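Local coordinates for SnoaL-like domain-containing protein (Burkholderia thailandensis E264, PDB 3EC9), which is of unknown function but adopts the NTF2-like fold of the SnoaL-like family, whose cone-shaped barrel commonly encloses a pocket for a small molecule, at residues A32-A35 and D36-P39; G53-S57 and A58-V62. One frame throughout, in Å; residues are numbered along the deposited sequence. Where two conformers were deposited one is given.

Overall arrangement
Two local contacts, a turn and a helix cap, their centres about 11 Å apart, follow each other along the chain within the SnoaL-like domain. Contact 1 (32-35 with 36-39) takes the chain from helix 30-34 into the short strand 37-38. Strand 41-45 follows, and contact 2 (53-57 with 58-62) then leads from strand 53-55, an outermost strand of the mixed sheet within this chain, into helix 58-72. The two meet through Met34, whose side chain packs on Ala58, Ile61 and Val62; the closest approach is Met34 CG to Val62 CG2, 3.7 Å. Helix 30-34 thereby packs on the first turn of helix 58-72, beside the sheet of this NTF2-like fold.

Contact 1 of 2, residues A32-A35 and D36-P39; sequences AMMA and DIAP
A type I beta turn from Met34 to Ile37 carries the chain of this NTF2-like domain out of helix 30-34 and into strand 37-38. Its closing bond runs from Ile37 N to Met34 O, 3.1 Å long and nearly straight at 162°. Two waters extend the backbone network round the turn. One gives a hydrogen to Met33 O and accepts from Asp36 N, so that an amide inside the turn is tied back to the helix; His21 ND1 also bonds to Met33 O. The other donates to both Ala35 O and Ile37 O, spanning the step from turn to strand. Strand 37-38 itself is held to strand 121-129, where Ile122 shares backbone hydrogen bonds with Asp36 and Ala38.

Across the turn, selenomethionine Met34 and Ile37 lie side by side and point the same way. The Met34 chain is folded about its CB-CG bond (chi2 -75°) and again at the next bond, which brings its selenium to Ile37. Ile37 brings the CG1 branch to the meeting, since CG1 sits beside its own backbone N, anti to the carbonyl carbon (chi1 -65°). That branch also lies close to the backbone of Met34, with CG1 3.5 Å from Met34 O and 3.7 Å from Met34 CA. The apolar contact is completed by Met34 SE, 3.9 Å from Ile37 CG1, and by the terminal methyl CE at 4.1 Å from the same carbon.

Contact 2 of 2, residues G53-S57 and A58-V62; sequences GTYRS and ADEIV
In the Glu60 conformer described here, Arg56 N donates to Glu60 OE1 at 2.9 Å, reaching the carboxylate from above its plane, 65° out of it. A water bound to Thr54 O gives its other hydrogen to this same oxygen, at 2.6 Å, so two donors grip OE1 in that conformer. Glu60 gets there by running back along the turn, its chain extended beyond CG (chi2 174°). Ser57 supplies two further bonds to the helix: OG accepts from Glu60 N at 3.1 Å, and the carbonyl O from Ile61 N at 3.0 Å. With chi1 at 63°, Ser57 OG is placed between its own N and carbonyl carbon, facing the start of the helix, and it also touches Glu60 CG at 3.3 Å. Asp59 OD2 forms a salt bridge with Arg63.

The packing begins with Tyr55 CB on Ile61 CG1, 3.8 Å apart. Glu60 OE1 lies at the edge of the Tyr55 ring, near its plane, while ring and carboxylate planes are inclined steeply to each other. The far end of the ring is fixed by a hydrogen bond from Tyr55 OH to Cys51 O, and Ile61 continues inward to Ile41 and Trp43 of strand 41-45. The arrangement is a serine N-cap at a strand-to-helix connection, joining strand 53-55 to helix 58-72 of the NTF2-like fold.

Contact 1 of 2, residues A32-A35 and D36-P39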
loop_
_atom_site.group_PDB
_atom_site.type_symbol
_atom_site.label_atom_id
_atom_site.label_comp_id
_atom_site.label_asym_id
_atom_site.label_seq_id
_atom_site.Cartn_x
_atom_site.Cartn_y
_atom_site.Cartn_z
ATOM N N ALA B 32 3.439 24.260 -5.847
ATOM C CA ALA B 32 3.174 23.315 -6.953
ATOM C C ALA B 32 2.618 21.972 -6.443
ATOM O O ALA B 32 1.732 21.395 -7.071
ATOM C CB ALA B 32 4.446 23.082 -7.817
HETATM N N MSE B 33 3.128 21.469 -5.323
HETATM C CA MSE B 33 2.581 20.233 -4.744
HETATM C C MSE B 33 1.079 20.285 -4.600
HETATM O O MSE B 33 0.390 19.314 -4.924
HETATM C CB MSE B 33 3.126 19.996 -3.354
HETATM C CG MSE B 33 4.493 19.419 -3.335
HETATM SE SE MSE B 33 4.900 19.127 -1.470
HETATM C CE MSE B 33 6.803 19.381 -1.579
HETATM N N MSE B 34 0.581 21.411 -4.082
HETATM C CA MSE B 34 -0.827 21.547 -3.730
HETATM C C MSE B 34 -1.706 22.198 -4.814
HETATM O O MSE B 34 -2.918 22.320 -4.644
HETATM C CB MSE B 34 -0.988 22.343 -2.401
HETATM C CG MSE B 34 -0.278 21.777 -1.182
HETATM SE SE MSE B 34 -1.236 20.194 -0.489
HETATM C CE MSE B 34 -0.140 18.922 -1.332
ATOM N N ALA B 35 -1.114 22.530 -5.950
ATOM C CA ALA B 35 -1.780 23.346 -7.008
ATOM C C ALA B 35 -3.063 22.689 -7.531
ATOM O O ALA B 35 -4.032 23.414 -7.880
ATOM C CB ALA B 35 -0.846 23.625 -8.164
ATOM N N ASP B 36 -3.071 21.342 -7.626
ATOM C CA ASP B 36 -4.201 20.630 -8.218
ATOM C C ASP B 36 -5.078 19.933 -7.164
ATOM O O ASP B 36 -5.951 19.129 -7.511
ATOM C CB ASP B 36 -3.743 19.624 -9.271
ATOM C CG ASP B 36 -3.013 20.289 -10.414
ATOM O OD1 ASP B 36 -3.564 21.281 -10.991
ATOM O OD2 ASP B 36 -1.896 19.838 -10.724
ATOM N N ILE B 37 -4.857 20.258 -5.888
ATOM C CA ILE B 37 -5.651 19.688 -4.814
ATOM C C ILE B 37 -7.056 20.286 -4.836
ATOM O O ILE B 37 -7.226 21.514 -4.787
ATOM C CB ILE B 37 -4.959 19.915 -3.456
ATOM C CG1 ILE B 37 -3.638 19.155 -3.402
ATOM C CG2 ILE B 37 -5.799 19.451 -2.259
ATOM C CD1 ILE B 37 -3.695 17.586 -3.311
ATOM N N ALA B 38 -8.061 19.412 -4.853
ATOM C CA ALA B 38 -9.463 19.880 -4.879
ATOM C C ALA B 38 -9.875 20.437 -3.527
ATOM O O ALA B 38 -9.375 20.033 -2.461
ATOM C CB ALA B 38 -10.389 18.752 -5.246
ATOM N N PRO B 39 -10.794 21.405 -3.546
ATOM C CA PRO B 39 -11.448 21.845 -2.320
ATOM C C PRO B 39 -11.998 20.667 -1.514
ATOM O O PRO B 39 -11.961 20.670 -0.284
ATOM C CB PRO B 39 -12.617 22.660 -2.847
ATOM C CG PRO B 39 -12.112 23.251 -4.121
ATOM C CD PRO B 39 -11.241 22.172 -4.731
HETATM O O HOH W 1 -1.425 19.173 -6.925
HETATM O O HOH W 2 -6.850 23.516 -6.526
#

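Contact 2 of 2, residues G53-S57 and A58-V62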
loop_
_atom_site.group_PDB
_atom_site.type_symbol
_atom_site.label_atom_id
_atom_site.label_comp_id
_atom_site.label_asym_id
_atom_site.label_seq_id
_atom_site.Cartn_x
_atom_site.Cartn_y
_atom_site.Cartn_z
ATOM N N GLY B 53 -4.301 10.025 9.690
ATOM C CA GLY B 53 -5.519 10.799 9.716
ATOM C C GLY B 53 -6.026 11.098 8.316
ATOM O O GLY B 53 -5.338 10.822 7.320
ATOM N N THR B 54 -7.223 11.679 8.213
ATOM C CA THR B 54 -7.783 12.159 6.932
ATOM C C THR B 54 -7.898 13.673 6.974
ATOM O O THR B 54 -8.530 14.225 7.880
ATOM C CB THR B 54 -9.113 11.513 6.544
ATOM O OG1 THR B 54 -8.920 10.120 6.401
ATOM C CG2 THR B 54 -9.671 12.085 5.254
ATOM N N TYR B 55 -7.222 14.308 6.019
ATOM C CA TYR B 55 -7.078 15.761 5.945
ATOM C C TYR B 55 -7.866 16.289 4.784
ATOM O O TYR B 55 -7.903 15.677 3.718
ATOM C CB TYR B 55 -5.593 16.115 5.826
ATOM C CG TYR B 55 -4.826 15.564 6.999
ATOM C CD1 TYR B 55 -4.901 16.159 8.241
ATOM C CD2 TYR B 55 -4.100 14.375 6.912
ATOM C CE1 TYR B 55 -4.278 15.616 9.317
ATOM C CE2 TYR B 55 -3.442 13.861 7.968
ATOM C CZ TYR B 55 -3.532 14.475 9.188
ATOM O OH TYR B 55 -2.887 13.939 10.284
ATOM N N ARG B 56 -8.483 17.448 4.986
ATOM C CA ARG B 56 -9.588 17.866 4.112
ATOM C C ARG B 56 -9.360 19.246 3.483
ATOM O O ARG B 56 -10.305 19.874 2.988
ATOM C CB ARG B 56 -10.919 17.787 4.871
ATOM C CG ARG B 56 -11.265 16.351 5.287
ATOM C CD ARG B 56 -12.693 16.208 5.701
ATOM N NE ARG B 56 -13.159 14.864 5.390
ATOM C CZ ARG B 56 -12.963 13.796 6.152
ATOM N NH1 ARG B 56 -12.314 13.893 7.321
ATOM N NH2 ARG B 56 -13.429 12.613 5.727
ATOM N N SER B 57 -8.111 19.706 3.468
ATOM C CA SER B 57 -7.746 20.913 2.731
ATOM C C SER B 57 -6.266 20.872 2.499
ATOM O O SER B 57 -5.534 20.183 3.234
ATOM C CB SER B 57 -8.071 22.216 3.516
ATOM O OG SER B 57 -7.324 22.324 4.730
ATOM N N ALA B 58 -5.833 21.614 1.489
ATOM C CA ALA B 58 -4.402 21.798 1.250
ATOM C C ALA B 58 -3.680 22.326 2.505
ATOM O O ALA B 58 -2.620 21.821 2.880
ATOM C CB ALA B 58 -4.141 22.732 0.048
ATOM N N ASP B 59 -4.280 23.304 3.202
ATOM C CA ASP B 59 -3.690 23.851 4.443
ATOM C C ASP B 59 -3.440 22.787 5.478
ATOM O O ASP B 59 -2.376 22.760 6.108
ATOM C CB ASP B 59 -4.577 24.954 5.074
ATOM C CG ASP B 59 -4.073 25.407 6.459
ATOM O OD1 ASP B 59 -2.964 25.991 6.567
ATOM O OD2 ASP B 59 -4.795 25.161 7.451
ATOM N N GLU B 60 -4.434 21.916 5.681
ATOM C CA GLU B 60 -4.302 20.813 6.631
ATOM C C GLU B 60 -3.166 19.891 6.254
ATOM O O GLU B 60 -2.351 19.486 7.094
ATOM C CB GLU B 60 -5.595 20.002 6.705
ATOM C CG GLU B 60 -6.687 20.666 7.527
ATOM C CD GLU B 60 -7.995 19.896 7.443
ATOM O OE1 GLU B 60 -7.975 18.651 7.572
ATOM O OE2 GLU B 60 -9.048 20.554 7.252
ATOM N N ILE B 61 -3.117 19.551 4.973
ATOM C CA ILE B 61 -2.106 18.611 4.500
ATOM C C ILE B 61 -0.721 19.202 4.719
ATOM O O ILE B 61 0.194 18.543 5.212
ATOM C CB ILE B 61 -2.344 18.274 3.017
ATOM C CG1 ILE B 61 -3.684 17.544 2.880
ATOM C CG2 ILE B 61 -1.195 17.391 2.479
ATOM C CD1 ILE B 61 -4.314 17.626 1.394
ATOM N N VAL B 62 -0.552 20.482 4.384
ATOM C CA VAL B 62 0.796 21.081 4.526
ATOM C C VAL B 62 1.162 21.134 6.000
ATOM O O VAL B 62 2.244 20.726 6.395
ATOM C CB VAL B 62 0.830 22.495 3.892
ATOM C CG1 VAL B 62 2.095 23.221 4.275
ATOM C CG2 VAL B 62 0.628 22.417 2.364
HETATM O O HOH W 3 -9.767 16.896 8.406
HETATM O O HOH W 4 -7.802 24.345 7.401
#